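Local coordinates for protein H127A/Y244A mutant of alginate lyase AlyC3 in complex with dimannuronate (Psychromonas sp., PDB 7C8F) that probably cleaves alginate by beta-elimination as a polysaccharide lyase of family PL7, caught here as a mutant holding a dimannuronate, at residues A15-F20 against V60-E65; S98-I103 against A202-I207. All coordinates share one frame; numbering follows the deposited sequence.

From the N terminus, the chain runs through residues 15-20 into helix 18-25, passes strands 27-31 and 42-44, and returns along strand 58-60 to the turn at 60-65. There contact 1 closes a loop of some forty residues, joining the N-terminal lead-in to the turn between an outermost strand of the seven-stranded sheet and its neighbour, 67-72. Contact 2 opens only later: strand 93-103 meets strand 203-210 after about a hundred residues, about a third of them in the other large sheet. The two loops therefore follow in series, neither nested nor crossed. Their centres lie about 16 Å apart: contact 1 is at an outer strand of the seven-stranded sheet, contact 2 pairs two of its inner strands.

Contact 1: residues A15-F20 against V60-E65; sequences ANYTQF and VDKKSE
Tyr17 lays one face of its ring on Val60, whose CG1 methyl sits over the ring centre, 3.5 Å from the centroid, a clear CH-pi contact. A beta-branched valine suits this place because its two methyls reach two aromatic neighbours: with CG1 anti to the backbone N (chi1 167°), CG1 is set over the Tyr17 ring, while CG2 lies near CD1 of that ring and also meets Phe20 CE2 obliquely at 4.0 Å. Glu65 approaches the tyrosine differently, with its carboxylate plane turned 68° from the ring and OE1 at the ring edge, 3.8 Å from Tyr17 CD2. That same OE1 accepts a nearly straight bond from Gln19 NE2 (2.9 Å, 175°) on its anti lone pair, with OE1 lying in the plane of the Gln19 amide. A water donating to both Gln19 OE1 and Glu65 OE1 gives the amide oxygen a partner too. The receiving loop follows strand 58-60, at one margin of the seven-stranded sheet of this concanavalin-clan lyase, and its turn is shaped by an Asx motif in which Asp61 OD1 accepts from Ser64 N at 2.8 Å. At the far end of the tyrosine, OH passes Lys62 CG at 3.6 Å, the two side chains crossing at about a right angle, and shares a water with Lys62 O; the lysine's own NZ bonds to Gly9 O. An alanine in place of Tyr17 would probably open a gap over Val60 CG1 and leave the water at Lys62 O without its phenolic partner. Phe20, buried and also packed on Leu67, turns its ring edge to Glu65 O, which lies in the ring plane 3.4 Å from CE2, while Gln19 CG sits over the centre of one face of the same ring.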
ATOM      1  N   ALA B  15     -22.147   9.428  28.483  1.00 18.81           N
ATOM      2  CA  ALA B  15     -21.140  10.358  28.975  1.00 20.30           C
ATOM      3  C   ALA B  15     -21.195  10.570  30.487  1.00 19.03           C
ATOM      4  O   ALA B  15     -20.250  11.131  31.049  1.00 19.88           O
ATOM      5  CB  ALA B  15     -21.258  11.693  28.245  1.00 20.67           C
ATOM      6  N   ASN B  16     -22.238  10.100  31.158  1.00 19.82           N
ATOM      7  CA  ASN B  16     -22.335  10.236  32.607  1.00 22.54           C
ATOM      8  C   ASN B  16     -21.705   9.077  33.365  1.00 27.01           C
ATOM      9  O   ASN B  16     -21.772   9.054  34.597  1.00 23.47           O
ATOM     10  CB  ASN B  16     -23.799  10.388  33.037  1.00 22.30           C
ATOM     11  CG  ASN B  16     -24.317  11.791  32.833  1.00 25.77           C
ATOM     12  OD1 ASN B  16     -23.540  12.746  32.779  1.00 25.63           O
ATOM     13  ND2 ASN B  16     -25.633  11.929  32.712  1.00 27.36           N
ATOM     14  N   TYR B  17     -21.099   8.109  32.680  1.00 19.10           N
ATOM     15  CA  TYR B  17     -20.544   6.933  33.337  1.00 20.27           C
ATOM     16  C   TYR B  17     -19.033   6.931  33.195  1.00 21.39           C
ATOM     17  O   TYR B  17     -18.508   6.870  32.076  1.00 19.42           O
ATOM     18  CB  TYR B  17     -21.188   5.650  32.804  1.00 20.22           C
ATOM     19  CG  TYR B  17     -22.634   5.578  33.241  1.00 21.34           C
ATOM     20  CD1 TYR B  17     -23.629   6.237  32.533  1.00 20.51           C
ATOM     21  CD2 TYR B  17     -22.997   4.889  34.396  1.00 25.42           C
ATOM     22  CE1 TYR B  17     -24.952   6.201  32.948  1.00 24.48           C
ATOM     23  CE2 TYR B  17     -24.315   4.852  34.818  1.00 25.41           C
ATOM     24  CZ  TYR B  17     -25.286   5.502  34.087  1.00 25.90           C
ATOM     25  OH  TYR B  17     -26.600   5.469  34.499  1.00 30.08           O
ATOM     26  N   THR B  18     -18.337   7.003  34.333  1.00 19.73           N
ATOM     27  CA  THR B  18     -16.893   7.196  34.316  1.00 23.93           C
ATOM     28  C   THR B  18     -16.179   6.089  33.557  1.00 23.78           C
ATOM     29  O   THR B  18     -15.133   6.341  32.952  1.00 23.01           O
ATOM     30  CB  THR B  18     -16.331   7.302  35.738  1.00 32.17           C
ATOM     31  OG1 THR B  18     -16.780   6.193  36.524  1.00 34.23           O
ATOM     32  CG2 THR B  18     -16.766   8.609  36.392  1.00 37.82           C
ATOM     33  N   GLN B  19     -16.710   4.863  33.590  1.00 21.82           N
ATOM     34  CA  GLN B  19     -16.000   3.749  32.972  1.00 18.55           C
ATOM     35  C   GLN B  19     -15.979   3.858  31.456  1.00 21.86           C
ATOM     36  O   GLN B  19     -15.120   3.232  30.821  1.00 19.67           O
ATOM     37  CB  GLN B  19     -16.573   2.401  33.422  1.00 19.83           C
ATOM     38  CG  GLN B  19     -18.011   2.135  33.021  1.00 20.54           C
ATOM     39  CD  GLN B  19     -18.994   2.525  34.119  1.00 21.15           C
ATOM     40  OE1 GLN B  19     -18.912   3.621  34.678  1.00 22.96           O
ATOM     41  NE2 GLN B  19     -19.923   1.626  34.433  1.00 21.89           N
ATOM     42  N   PHE B  20     -16.887   4.642  30.867  1.00 18.68           N
ATOM     43  CA  PHE B  20     -16.917   4.858  29.423  1.00 18.21           C
ATOM     44  C   PHE B  20     -16.424   6.233  28.992  1.00 17.90           C
ATOM     45  O   PHE B  20     -16.236   6.466  27.789  1.00 16.30           O
ATOM     46  CB  PHE B  20     -18.332   4.643  28.877  1.00 16.84           C
ATOM     47  CG  PHE B  20     -18.940   3.320  29.279  1.00 16.74           C
ATOM     48  CD1 PHE B  20     -18.348   2.124  28.895  1.00 16.74           C
ATOM     49  CD2 PHE B  20     -20.094   3.270  30.050  1.00 19.16           C
ATOM     50  CE1 PHE B  20     -18.890   0.910  29.276  1.00 19.11           C
ATOM     51  CE2 PHE B  20     -20.641   2.058  30.435  1.00 20.29           C
ATOM     52  CZ  PHE B  20     -20.041   0.873  30.043  1.00 19.28           C
ATOM     53  N   VAL B  60     -26.896   3.867  28.318  1.00 18.52           N
ATOM     54  CA  VAL B  60     -26.394   3.041  29.403  1.00 19.68           C
ATOM     55  C   VAL B  60     -27.587   2.560  30.211  1.00 20.34           C
ATOM     56  O   VAL B  60     -28.457   3.358  30.586  1.00 22.33           O
ATOM     57  CB  VAL B  60     -25.364   3.779  30.274  1.00 20.38           C
ATOM     58  CG1 VAL B  60     -25.127   3.018  31.549  1.00 22.30           C
ATOM     59  CG2 VAL B  60     -24.049   3.912  29.516  1.00 19.59           C
ATOM     60  N   ASP B  61     -27.651   1.252  30.434  1.00 20.59           N
ATOM     61  CA  ASP B  61     -28.689   0.688  31.287  1.00 22.30           C
ATOM     62  C   ASP B  61     -28.403   1.080  32.729  1.00 20.42           C
ATOM     63  O   ASP B  61     -27.346   0.749  33.276  1.00 23.23           O
ATOM     64  CB  ASP B  61     -28.691  -0.829  31.134  1.00 20.60           C
ATOM     65  CG  ASP B  61     -29.791  -1.490  31.946  1.00 34.50           C
ATOM     66  OD1 ASP B  61     -29.592  -1.683  33.158  1.00 34.79           O
ATOM     67  OD2 ASP B  61     -30.846  -1.804  31.366  1.00 41.21           O
ATOM     68  N   LYS B  62     -29.346   1.792  33.357  1.00 27.16           N
ATOM     69  CA  LYS B  62     -29.060   2.357  34.671  1.00 34.18           C
ATOM     70  C   LYS B  62     -28.847   1.278  35.725  1.00 25.92           C
ATOM     71  O   LYS B  62     -28.091   1.489  36.681  1.00 31.53           O
ATOM     72  CB  LYS B  62     -30.160   3.334  35.092  1.00 31.76           C
ATOM     73  CG  LYS B  62     -30.149   4.651  34.331  1.00 32.00           C
ATOM     74  CD  LYS B  62     -31.058   5.676  35.003  1.00 40.88           C
ATOM     75  CE  LYS B  62     -30.844   7.072  34.448  1.00 49.22           C
ATOM     76  NZ  LYS B  62     -31.630   8.086  35.215  1.00 44.37           N
ATOM     77  N   LYS B  63     -29.478   0.118  35.566  1.00 26.08           N
ATOM     78  CA  LYS B  63     -29.340  -0.925  36.574  1.00 30.89           C
ATOM     79  C   LYS B  63     -28.028  -1.686  36.422  1.00 29.60           C
ATOM     80  O   LYS B  63     -27.302  -1.888  37.402  1.00 32.12           O
ATOM     81  CB  LYS B  63     -30.538  -1.875  36.519  1.00 38.37           C
ATOM     82  CG  LYS B  63     -30.551  -2.903  37.634  1.00 56.95           C
ATOM     83  CD  LYS B  63     -31.879  -2.898  38.369  1.00 72.93           C
ATOM     84  CE  LYS B  63     -31.896  -3.951  39.461  1.00 86.15           C
ATOM     85  NZ  LYS B  63     -31.629  -5.306  38.907  1.00 65.63           N
ATOM     86  N   SER B  64     -27.704  -2.120  35.200  1.00 28.02           N
ATOM     87  CA  SER B  64     -26.494  -2.899  34.970  1.00 27.03           C
ATOM     88  C   SER B  64     -25.277  -2.036  34.665  1.00 22.25           C
ATOM     89  O   SER B  64     -24.146  -2.518  34.805  1.00 24.75           O
ATOM     90  CB  SER B  64     -26.705  -3.869  33.801  1.00 33.93           C
ATOM     91  OG  SER B  64     -26.860  -3.160  32.575  1.00 27.91           O
ATOM     92  N   GLU B  65     -25.486  -0.773  34.295  1.00 23.56           N
ATOM     93  CA  GLU B  65     -24.437   0.123  33.805  1.00 22.05           C
ATOM     94  C   GLU B  65     -23.755  -0.400  32.547  1.00 24.62           C
ATOM     95  O   GLU B  65     -22.610  -0.033  32.266  1.00 23.40           O
ATOM     96  CB  GLU B  65     -23.404   0.485  34.882  1.00 23.93           C
ATOM     97  CG  GLU B  65     -24.036   1.151  36.119  1.00 24.37           C
ATOM     98  CD  GLU B  65     -23.048   1.947  36.957  1.00 39.59           C
ATOM     99  OE1 GLU B  65     -21.865   2.054  36.577  1.00 34.07           O
ATOM    100  OE2 GLU B  65     -23.460   2.477  38.011  1.00 42.10           O
TER
HETATM  101  O   HOH W   1     -27.015   3.978  36.951  1.00 33.88           O
HETATM  102  O   HOH W   2     -20.360  -0.985  33.244  1.00 22.52           O
HETATM  103  O   HOH W   3     -19.812   4.226  37.091  1.00 38.58           O

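Contact 2: residues S98-I103 against A202-I207; sequences SAEVEI and ATAFDI
Glu100 lays its CG beside Ala204, 4.0 Å from the alanine's CB, at a non-hydrogen-bonded pair where the two side chains leave the sheet on one side. Standing anti to the carbonyl carbon (chi1 -68°), CG is set beside that alanine, and the extended chain beyond it ends with OE1 hydrogen-bonded to Asn256 of strand 250-264. The small alanine lets the glutamate's CG lie close to the neighbouring strand. On this side too, Ser98 OG donates to Asp206 OD1 at 3.0 Å, reaching the carboxylate on its anti side and 22° out of its plane. The backbones run antiparallel, with four bonds in two reciprocal pairs, Ala99 with Phe205 and Val101 with Thr203; Ala99 N to Phe205 O, for example, measures 2.8 Å. In the jelly-roll sandwich of the concanavalin clan, these are central strands of the seven-stranded sheet, with strand 250-264 flanking 93-103 and strand 213-218 flanking 203-210. The opposite side carries Ala99, Val101, Thr203 and Phe205, all buried. There Val101 CG2 meets the Phe205 ring obliquely, 4.3 Å from CD1, and Phe205 makes edge-to-face stacks with Phe122 and Phe158 of the other large sheet, an aromatic filling suited to the core between sheets. Thr203, the polar member of this side, donates a hydrogen bond from OG1 to a water that in turn donates to Val101 O at 2.8 Å. A second water lies 2.8 Å from Asp206 OD1 and can donate to it, though it has other acceptors within reach; together with the serine bond, this would probably favour the charged carboxylate and help to steady its rotation.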
ATOM      1  N   SER B  98     -10.233  -2.729  24.570  1.00 14.47           N
ATOM      2  CA  SER B  98     -10.656  -3.717  25.536  1.00 15.41           C
ATOM      3  C   SER B  98     -12.130  -3.626  25.782  1.00 15.20           C
ATOM      4  O   SER B  98     -12.621  -2.590  26.072  1.00 16.93           O
ATOM      5  CB  SER B  98      -9.937  -3.515  26.862  1.00 20.48           C
ATOM      6  OG  SER B  98      -8.567  -3.543  26.723  1.00 25.73           O
ATOM      7  N   ALA B  99     -12.802  -4.758  25.688  1.00 16.34           N
ATOM      8  CA  ALA B  99     -14.206  -4.806  25.900  1.00 14.92           C
ATOM      9  C   ALA B  99     -14.668  -6.040  26.660  1.00 17.11           C
ATOM     10  O   ALA B  99     -14.009  -7.000  26.694  1.00 18.06           O
ATOM     11  CB  ALA B  99     -14.900  -4.774  24.551  1.00 16.85           C
ATOM     12  N   GLU B 100     -15.834  -5.926  27.268  1.00 16.34           N
ATOM     13  CA  GLU B 100     -16.534  -7.051  27.880  1.00 16.41           C
ATOM     14  C   GLU B 100     -17.921  -6.946  27.280  1.00 16.81           C
ATOM     15  O   GLU B 100     -18.564  -5.983  27.439  1.00 20.01           O
ATOM     16  CB  GLU B 100     -16.553  -7.040  29.381  1.00 17.80           C
ATOM     17  CG  GLU B 100     -15.197  -7.256  29.968  1.00 20.92           C
ATOM     18  CD  GLU B 100     -15.147  -7.126  31.469  1.00 44.07           C
ATOM     19  OE1 GLU B 100     -16.185  -6.792  32.046  1.00 36.26           O
ATOM     20  OE2 GLU B 100     -14.072  -7.355  32.010  1.00 30.65           O
ATOM     21  N   VAL B 101     -18.338  -7.950  26.539  1.00 16.61           N
ATOM     22  CA  VAL B 101     -19.553  -7.928  25.792  1.00 17.41           C
ATOM     23  C   VAL B 101     -20.450  -9.147  25.934  1.00 17.13           C
ATOM     24  O   VAL B 101     -19.991 -10.235  26.051  1.00 17.65           O
ATOM     25  CB  VAL B 101     -19.181  -7.907  24.290  1.00 20.09           C
ATOM     26  CG1 VAL B 101     -20.390  -7.655  23.430  1.00 26.38           C
ATOM     27  CG2 VAL B 101     -18.114  -6.892  24.005  1.00 22.39           C
ATOM     28  N   GLU B 102     -21.743  -8.887  25.879  1.00 18.53           N
ATOM     29  CA  GLU B 102     -22.782  -9.885  25.839  1.00 18.09           C
ATOM     30  C   GLU B 102     -23.724  -9.563  24.689  1.00 17.52           C
ATOM     31  O   GLU B 102     -24.230  -8.508  24.608  1.00 19.71           O
ATOM     32  CB  GLU B 102     -23.576  -9.928  27.138  1.00 21.40           C
ATOM     33  CG  GLU B 102     -24.636 -11.012  27.155  1.00 23.50           C
ATOM     34  CD  GLU B 102     -25.393 -11.079  28.464  1.00 31.08           C
ATOM     35  OE1 GLU B 102     -25.055 -10.372  29.391  1.00 33.94           O
ATOM     36  OE2 GLU B 102     -26.334 -11.844  28.523  1.00 49.22           O
ATOM     37  N   ILE B 103     -23.932 -10.505  23.802  1.00 17.24           N
ATOM     38  CA  ILE B 103     -24.884 -10.346  22.710  1.00 17.92           C
ATOM     39  C   ILE B 103     -26.222 -10.907  23.175  1.00 21.57           C
ATOM     40  O   ILE B 103     -26.299 -12.050  23.648  1.00 22.66           O
ATOM     41  CB  ILE B 103     -24.391 -11.068  21.441  1.00 19.37           C
ATOM     42  CG1 ILE B 103     -22.959 -10.630  21.096  1.00 20.56           C
ATOM     43  CG2 ILE B 103     -25.340 -10.808  20.274  1.00 21.78           C
ATOM     44  CD1 ILE B 103     -22.831  -9.162  20.744  1.00 22.33           C
ATOM     45  N   ALA B 202     -21.065 -12.022  30.118  1.00 22.15           N
ATOM     46  CA  ALA B 202     -20.173 -11.221  29.293  1.00 20.13           C
ATOM     47  C   ALA B 202     -18.896 -11.991  28.992  1.00 22.52           C
ATOM     48  O   ALA B 202     -18.463 -12.855  29.760  1.00 23.74           O
ATOM     49  CB  ALA B 202     -19.813  -9.920  30.013  1.00 24.22           C
ATOM     50  N   THR B 203     -18.295 -11.673  27.849  1.00 17.19           N
ATOM     51  CA  THR B 203     -17.022 -12.240  27.433  1.00 17.85           C
ATOM     52  C   THR B 203     -16.054 -11.085  27.210  1.00 16.83           C
ATOM     53  O   THR B 203     -16.414 -10.080  26.584  1.00 17.35           O
ATOM     54  CB  THR B 203     -17.198 -13.033  26.136  1.00 16.69           C
ATOM     55  OG1 THR B 203     -18.100 -14.130  26.372  1.00 18.87           O
ATOM     56  CG2 THR B 203     -15.870 -13.592  25.645  1.00 17.74           C
ATOM     57  N   ALA B 204     -14.836 -11.234  27.715  1.00 16.77           N
ATOM     58  CA  ALA B 204     -13.818 -10.194  27.597  1.00 16.47           C
ATOM     59  C   ALA B 204     -13.026 -10.375  26.311  1.00 17.68           C
ATOM     60  O   ALA B 204     -12.568 -11.481  25.996  1.00 17.00           O
ATOM     61  CB  ALA B 204     -12.862 -10.246  28.788  1.00 17.48           C
ATOM     62  N   PHE B 205     -12.832  -9.278  25.584  1.00 17.21           N
ATOM     63  CA  PHE B 205     -11.987  -9.256  24.398  1.00 14.57           C
ATOM     64  C   PHE B 205     -10.966  -8.139  24.536  1.00 13.91           C
ATOM     65  O   PHE B 205     -11.332  -6.999  24.844  1.00 17.13           O
ATOM     66  CB  PHE B 205     -12.817  -8.993  23.135  1.00 17.20           C
ATOM     67  CG  PHE B 205     -13.858 -10.039  22.866  1.00 14.82           C
ATOM     68  CD1 PHE B 205     -15.120  -9.922  23.430  1.00 15.40           C
ATOM     69  CD2 PHE B 205     -13.582 -11.134  22.052  1.00 16.30           C
ATOM     70  CE1 PHE B 205     -16.097 -10.870  23.204  1.00 15.64           C
ATOM     71  CE2 PHE B 205     -14.560 -12.093  21.828  1.00 18.17           C
ATOM     72  CZ  PHE B 205     -15.821 -11.954  22.404  1.00 16.04           C
ATOM     73  N   ASP B 206      -9.695  -8.452  24.296  1.00 14.58           N
ATOM     74  CA  ASP B 206      -8.636  -7.446  24.270  1.00 15.62           C
ATOM     75  C   ASP B 206      -7.920  -7.559  22.938  1.00 15.18           C
ATOM     76  O   ASP B 206      -7.363  -8.617  22.619  1.00 17.06           O
ATOM     77  CB  ASP B 206      -7.657  -7.625  25.434  1.00 18.67           C
ATOM     78  CG  ASP B 206      -8.339  -7.553  26.787  1.00 31.77           C
ATOM     79  OD1 ASP B 206      -8.910  -6.491  27.104  1.00 27.90           O
ATOM     80  OD2 ASP B 206      -8.296  -8.554  27.535  1.00 35.70           O
ATOM     81  N   ILE B 207      -7.959  -6.485  22.155  1.00 15.01           N
ATOM     82  CA  ILE B 207      -7.381  -6.446  20.819  1.00 13.73           C
ATOM     83  C   ILE B 207      -6.220  -5.470  20.847  1.00 14.09           C
ATOM     84  O   ILE B 207      -6.413  -4.282  21.137  1.00 16.08           O
ATOM     85  CB  ILE B 207      -8.410  -5.999  19.771  1.00 13.60           C
ATOM     86  CG1 ILE B 207      -9.637  -6.914  19.776  1.00 18.11           C
ATOM     87  CG2 ILE B 207      -7.735  -5.918  18.387  1.00 14.89           C
ATOM     88  CD1 ILE B 207     -10.801  -6.365  18.985  1.00 16.35           C
TER
HETATM   89  O   HOH W   4     -11.454  -6.831  28.142  1.00 23.72           O
HETATM   90  O   HOH W   5     -20.677 -12.967  26.125  1.00 19.66           O